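Local coordinates for protein esterase (uncultured bacterium pCosCE1, PDB 7ATL) that hydrolyses carboxylic esters as a family VIII carboxylesterase with a beta-lactamase-like fold, and also transfers acyl groups promiscuously, at residues Q332-S346 and Y349-T363. Sequence-based numbering, arbitrary orientation.
Sequences QHNGTLQWGGVYGHS and YDPQAAISVVALTNT
Asp-350 and His-333 illustrate how one carboxylate oxygen can join a turn to a strand end. In the ring plane of His-333, ND1 donates to the syn lone pair of Asp-350 OD2 at 2.8 Å, while His-333 N reaches the same oxygen from above the carboxylate plane. Asp-350 CG lies anti to its own nitrogen (chi1 176°), which carries the carboxylate across to the type II turn 333-336; Tyr-381 OH, on helix 372-381, is a further partner of OD2. The other oxygen, OD1, accepts from Ala-353 N in an Asx motif, and within the type II turn Thr-336 OG1 donates to His-333 O at 2.7 Å.

Backbone bonds pair the strands on both sides of 345-350. Leu-337 and Tyr-349 exchange two bonds as an antiparallel hydrogen-bonded pair, and Ser-346 and Ala-359 form another. A water bridges Ser-346 OG and Ala-359 O. At the classic bulge where Gly-344 and His-345 both face Gly-341, Thr-361 OG1 donates to Gly-344 O at 2.8 Å, in the carbonyl plane, and Thr-361 N donates to His-345 ND1 at 3.3 Å, in the imidazole plane.

Apolar packing takes the form of two CH-pi contacts. Leu-337 CB sits over the phenol of Tyr-349, 3.8 Å from the centroid, with CD2 beside CE2; the hydroxyl beyond is bonded to Arg-298. Leu-360 CD2 similarly covers a face of His-345, 3.9 Å from its centroid, as NE2 donates to Arg-62 O.

The chemistry implies that the three antiparallel strands of this beta-lactamase-like sheet are joined by side chains as well as by backbone. The buried carboxylate of Asp-350 accepts from several donors, which would probably favour its charged form, and bonds at both nitrogens, the one at ND1 rather long, would hold the His-345 ring in its orientation.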
loop_
_atom_site.group_PDB
_atom_site.type_symbol
_atom_site.label_atom_id
_atom_site.label_comp_id
_atom_site.label_asym_id
_atom_site.label_seq_id
_atom_site.Cartn_x
_atom_site.Cartn_y
_atom_site.Cartn_z
ATOM N N GLN A 332 0.636 20.046 0.534
ATOM C CA GLN A 332 0.178 19.231 1.693
ATOM C C GLN A 332 0.778 19.839 2.964
ATOM O O GLN A 332 1.828 20.461 2.884
ATOM C CB GLN A 332 0.595 17.768 1.571
ATOM C CG GLN A 332 0.054 17.069 0.343
ATOM C CD GLN A 332 0.814 15.818 -0.028
ATOM O OE1 GLN A 332 2.033 15.808 -0.184
ATOM N NE2 GLN A 332 0.065 14.744 -0.186
ATOM N N HIS A 333 0.109 19.676 4.091
ATOM C CA HIS A 333 0.536 20.260 5.382
ATOM C C HIS A 333 1.238 19.183 6.223
ATOM O O HIS A 333 0.927 17.979 6.066
ATOM C CB HIS A 333 -0.666 20.872 6.112
ATOM C CG HIS A 333 -1.314 22.032 5.423
ATOM N ND1 HIS A 333 -2.246 21.870 4.426
ATOM C CD2 HIS A 333 -1.241 23.366 5.655
ATOM C CE1 HIS A 333 -2.674 23.056 4.039
ATOM N NE2 HIS A 333 -2.080 23.988 4.780
ATOM N N ASN A 334 2.117 19.609 7.125
ATOM C CA ASN A 334 2.805 18.702 8.061
ATOM C C ASN A 334 1.762 17.842 8.754
ATOM O O ASN A 334 0.691 18.367 9.037
ATOM C CB ASN A 334 3.682 19.475 9.029
ATOM C CG ASN A 334 4.802 20.197 8.309
ATOM O OD1 ASN A 334 5.287 19.802 7.249
ATOM N ND2 ASN A 334 5.215 21.296 8.886
ATOM N N GLY A 335 2.080 16.558 8.964
ATOM C CA GLY A 335 1.190 15.548 9.573
ATOM C C GLY A 335 0.475 14.681 8.539
ATOM O O GLY A 335 -0.206 13.721 8.953
ATOM N N THR A 336 0.573 15.046 7.255
ATOM C CA THR A 336 0.009 14.306 6.107
ATOM C C THR A 336 0.559 12.882 6.132
ATOM O O THR A 336 1.771 12.716 6.325
ATOM C CB THR A 336 0.331 15.000 4.784
ATOM O OG1 THR A 336 -0.530 16.127 4.698
ATOM C CG2 THR A 336 0.080 14.129 3.580
ATOM N N LEU A 337 -0.330 11.903 6.028
ATOM C CA LEU A 337 0.017 10.471 5.904
ATOM C C LEU A 337 -0.227 10.100 4.448
ATOM O O LEU A 337 -1.319 10.406 3.959
ATOM C CB LEU A 337 -0.857 9.642 6.849
ATOM C CG LEU A 337 -0.419 8.190 7.027
ATOM C CD1 LEU A 337 0.874 8.121 7.832
ATOM C CD2 LEU A 337 -1.515 7.363 7.688
ATOM N N GLN A 338 0.748 9.480 3.785
ATOM C CA GLN A 338 0.660 9.163 2.340
ATOM C C GLN A 338 1.395 7.866 2.045
ATOM O O GLN A 338 2.441 7.630 2.644
ATOM C CB GLN A 338 1.317 10.270 1.520
ATOM C CG GLN A 338 1.420 9.972 0.025
ATOM C CD GLN A 338 1.892 11.207 -0.696
ATOM O OE1 GLN A 338 1.144 12.137 -0.908
ATOM N NE2 GLN A 338 3.158 11.244 -1.057
ATOM N N TRP A 339 0.890 7.108 1.089
ATOM C CA TRP A 339 1.647 6.018 0.429
ATOM C C TRP A 339 0.959 5.701 -0.899
ATOM O O TRP A 339 0.033 6.464 -1.266
ATOM C CB TRP A 339 1.741 4.816 1.375
ATOM C CG TRP A 339 2.966 3.993 1.172
ATOM C CD1 TRP A 339 3.000 2.681 0.835
ATOM C CD2 TRP A 339 4.328 4.426 1.287
ATOM N NE1 TRP A 339 4.289 2.263 0.716
ATOM C CE2 TRP A 339 5.131 3.314 0.973
ATOM C CE3 TRP A 339 4.958 5.631 1.623
ATOM C CZ2 TRP A 339 6.528 3.378 0.983
ATOM C CZ3 TRP A 339 6.335 5.697 1.631
ATOM C CH2 TRP A 339 7.107 4.580 1.319
ATOM N N GLY A 340 1.408 4.665 -1.606
ATOM C CA GLY A 340 0.885 4.307 -2.939
ATOM C C GLY A 340 0.894 2.805 -3.187
ATOM O O GLY A 340 0.812 2.032 -2.189
ATOM N N GLY A 341 1.023 2.424 -4.469
ATOM C CA GLY A 341 1.050 1.029 -4.957
ATOM C C GLY A 341 1.666 0.931 -6.337
ATOM O O GLY A 341 1.293 1.721 -7.216
ATOM N N VAL A 342 2.551 -0.029 -6.557
ATOM C CA VAL A 342 3.241 -0.159 -7.871
ATOM C C VAL A 342 2.208 -0.356 -8.981
ATOM O O VAL A 342 2.502 0.065 -10.081
ATOM C CB VAL A 342 4.279 -1.291 -7.895
ATOM C CG1 VAL A 342 5.335 -1.111 -6.822
ATOM C CG2 VAL A 342 3.629 -2.659 -7.775
ATOM N N TYR A 343 1.050 -0.971 -8.748
ATOM C CA TYR A 343 0.056 -1.190 -9.845
ATOM C C TYR A 343 -0.458 0.154 -10.387
ATOM O O TYR A 343 -0.976 0.179 -11.514
ATOM C CB TYR A 343 -1.087 -2.124 -9.424
ATOM C CG TYR A 343 -0.795 -3.590 -9.638
ATOM C CD1 TYR A 343 -0.579 -4.089 -10.915
ATOM C CD2 TYR A 343 -0.749 -4.486 -8.581
ATOM C CE1 TYR A 343 -0.318 -5.433 -11.135
ATOM C CE2 TYR A 343 -0.501 -5.834 -8.782
ATOM C CZ TYR A 343 -0.289 -6.307 -10.064
ATOM O OH TYR A 343 -0.035 -7.619 -10.295
ATOM N N GLY A 344 -0.380 1.221 -9.581
ATOM C CA GLY A 344 -0.510 2.610 -10.055
ATOM C C GLY A 344 -1.372 3.455 -9.139
ATOM O O GLY A 344 -2.283 4.076 -9.654
ATOM N N HIS A 345 -1.090 3.513 -7.837
ATOM C CA HIS A 345 -2.000 4.171 -6.853
ATOM C C HIS A 345 -1.241 5.180 -5.988
ATOM O O HIS A 345 0.001 5.016 -5.806
ATOM C CB HIS A 345 -2.748 3.173 -5.965
ATOM C CG HIS A 345 -3.258 1.952 -6.659
ATOM N ND1 HIS A 345 -3.971 2.001 -7.839
ATOM C CD2 HIS A 345 -3.160 0.638 -6.321
ATOM C CE1 HIS A 345 -4.306 0.769 -8.185
ATOM N NE2 HIS A 345 -3.805 -0.091 -7.275
ATOM N N SER A 346 -1.969 6.206 -5.530
ATOM C CA SER A 346 -1.554 7.138 -4.452
ATOM C C SER A 346 -2.742 7.366 -3.513
ATOM O O SER A 346 -3.884 7.170 -3.933
ATOM C CB SER A 346 -0.977 8.429 -4.984
ATOM O OG SER A 346 -1.917 9.122 -5.777
ATOM N N TYR A 349 -4.177 11.501 3.522
ATOM C CA TYR A 349 -5.019 12.457 4.268
ATOM C C TYR A 349 -4.079 13.541 4.760
ATOM O O TYR A 349 -2.954 13.190 5.128
ATOM C CB TYR A 349 -5.809 11.769 5.381
ATOM C CG TYR A 349 -5.004 11.298 6.555
ATOM C CD1 TYR A 349 -4.417 12.200 7.408
ATOM C CD2 TYR A 349 -4.913 9.954 6.872
ATOM C CE1 TYR A 349 -3.721 11.786 8.533
ATOM C CE2 TYR A 349 -4.235 9.516 8.000
ATOM C CZ TYR A 349 -3.628 10.441 8.828
ATOM O OH TYR A 349 -2.927 10.067 9.928
ATOM N N ASP A 350 -4.525 14.791 4.670
ATOM C CA ASP A 350 -3.910 15.973 5.315
ATOM C C ASP A 350 -4.746 16.290 6.564
ATOM O O ASP A 350 -5.902 16.728 6.451
ATOM C CB ASP A 350 -3.815 17.083 4.262
ATOM C CG ASP A 350 -3.289 18.393 4.804
ATOM O OD1 ASP A 350 -3.494 18.639 6.012
ATOM O OD2 ASP A 350 -2.691 19.155 4.008
ATOM N N PRO A 351 -4.222 16.055 7.798
ATOM C CA PRO A 351 -5.005 16.262 9.024
ATOM C C PRO A 351 -5.377 17.734 9.237
ATOM O O PRO A 351 -6.452 17.945 9.721
ATOM C CB PRO A 351 -4.096 15.765 10.148
ATOM C CG PRO A 351 -2.704 15.940 9.582
ATOM C CD PRO A 351 -2.845 15.624 8.103
ATOM N N GLN A 352 -4.523 18.678 8.811
ATOM C CA GLN A 352 -4.778 20.133 8.986
ATOM C C GLN A 352 -5.923 20.561 8.039
ATOM O O GLN A 352 -6.783 21.350 8.496
ATOM C CB GLN A 352 -3.461 20.923 8.869
ATOM C CG GLN A 352 -2.662 21.008 10.180
ATOM C CD GLN A 352 -1.162 21.206 10.038
ATOM O OE1 GLN A 352 -0.670 21.925 9.173
ATOM N NE2 GLN A 352 -0.403 20.575 10.915
ATOM N N ALA A 353 -5.958 20.064 6.801
ATOM C CA ALA A 353 -6.971 20.506 5.815
ATOM C C ALA A 353 -8.237 19.647 5.922
ATOM O O ALA A 353 -9.175 19.953 5.223
ATOM C CB ALA A 353 -6.385 20.506 4.426
ATOM N N ALA A 354 -8.231 18.626 6.775
ATOM C CA ALA A 354 -9.276 17.584 6.945
ATOM C C ALA A 354 -9.644 16.900 5.621
ATOM O O ALA A 354 -10.838 16.545 5.452
ATOM C CB ALA A 354 -10.484 18.198 7.597
ATOM N N ILE A 355 -8.689 16.685 4.716
ATOM C CA ILE A 355 -9.002 16.097 3.377
ATOM C C ILE A 355 -8.345 14.717 3.226
ATOM O O ILE A 355 -7.263 14.497 3.777
ATOM C CB ILE A 355 -8.630 17.039 2.208
ATOM C CG1 ILE A 355 -7.127 17.252 2.096
ATOM C CG2 ILE A 355 -9.369 18.376 2.266
ATOM C CD1 ILE A 355 -6.682 17.272 0.674
ATOM N N SER A 356 -9.021 13.810 2.524
ATOM C CA SER A 356 -8.502 12.492 2.090
ATOM C C SER A 356 -8.605 12.434 0.558
ATOM O O SER A 356 -9.594 12.937 -0.035
ATOM C CB SER A 356 -9.224 11.347 2.760
ATOM O OG SER A 356 -9.241 11.464 4.179
ATOM N N VAL A 357 -7.581 11.877 -0.072
ATOM C CA VAL A 357 -7.480 11.717 -1.548
ATOM C C VAL A 357 -7.155 10.256 -1.829
ATOM O O VAL A 357 -6.250 9.735 -1.214
ATOM C CB VAL A 357 -6.417 12.664 -2.122
ATOM C CG1 VAL A 357 -6.123 12.406 -3.592
ATOM C CG2 VAL A 357 -6.835 14.105 -1.893
ATOM N N VAL A 358 -7.907 9.628 -2.712
ATOM C CA VAL A 358 -7.623 8.263 -3.238
ATOM C C VAL A 358 -7.534 8.365 -4.764
ATOM O O VAL A 358 -8.484 8.865 -5.397
ATOM C CB VAL A 358 -8.699 7.255 -2.798
ATOM C CG1 VAL A 358 -8.562 5.952 -3.568
ATOM C CG2 VAL A 358 -8.658 7.003 -1.305
ATOM N N ALA A 359 -6.430 7.916 -5.335
ATOM C CA ALA A 359 -6.167 7.981 -6.785
ATOM C C ALA A 359 -5.706 6.605 -7.263
ATOM O O ALA A 359 -4.485 6.354 -7.273
ATOM C CB ALA A 359 -5.135 9.040 -7.030
ATOM N N LEU A 360 -6.658 5.727 -7.572
ATOM C CA LEU A 360 -6.380 4.358 -8.088
ATOM C C LEU A 360 -6.277 4.432 -9.604
ATOM O O LEU A 360 -7.156 5.048 -10.204
ATOM C CB LEU A 360 -7.510 3.415 -7.654
ATOM C CG LEU A 360 -7.695 3.270 -6.141
ATOM C CD1 LEU A 360 -8.590 2.080 -5.822
ATOM C CD2 LEU A 360 -6.370 3.130 -5.403
ATOM N N THR A 361 -5.227 3.873 -10.192
ATOM C CA THR A 361 -5.104 3.728 -11.671
ATOM C C THR A 361 -4.749 2.285 -12.015
ATOM O O THR A 361 -4.412 1.505 -11.131
ATOM C CB THR A 361 -4.105 4.699 -12.331
ATOM O OG1 THR A 361 -2.814 4.102 -12.443
ATOM C CG2 THR A 361 -3.987 6.031 -11.621
ATOM N N ASN A 362 -4.842 1.965 -13.290
ATOM C CA ASN A 362 -4.558 0.619 -13.816
ATOM C C ASN A 362 -3.273 0.742 -14.619
ATOM O O ASN A 362 -3.055 -0.096 -15.473
ATOM C CB ASN A 362 -5.735 0.116 -14.645
ATOM C CG ASN A 362 -5.978 0.961 -15.880
ATOM O OD1 ASN A 362 -5.237 1.907 -16.154
ATOM N ND2 ASN A 362 -6.991 0.606 -16.651
ATOM N N THR A 363 -2.462 1.757 -14.338
ATOM C CA THR A 363 -1.239 2.074 -15.110
ATOM C C THR A 363 -0.027 2.195 -14.173
ATOM O O THR A 363 0.115 3.216 -13.489
ATOM C CB THR A 363 -1.496 3.331 -15.943
ATOM O OG1 THR A 363 -2.632 3.034 -16.760
ATOM C CG2 THR A 363 -0.305 3.728 -16.790
HETATM O O HOH W 1 -2.385 7.956 -8.182
#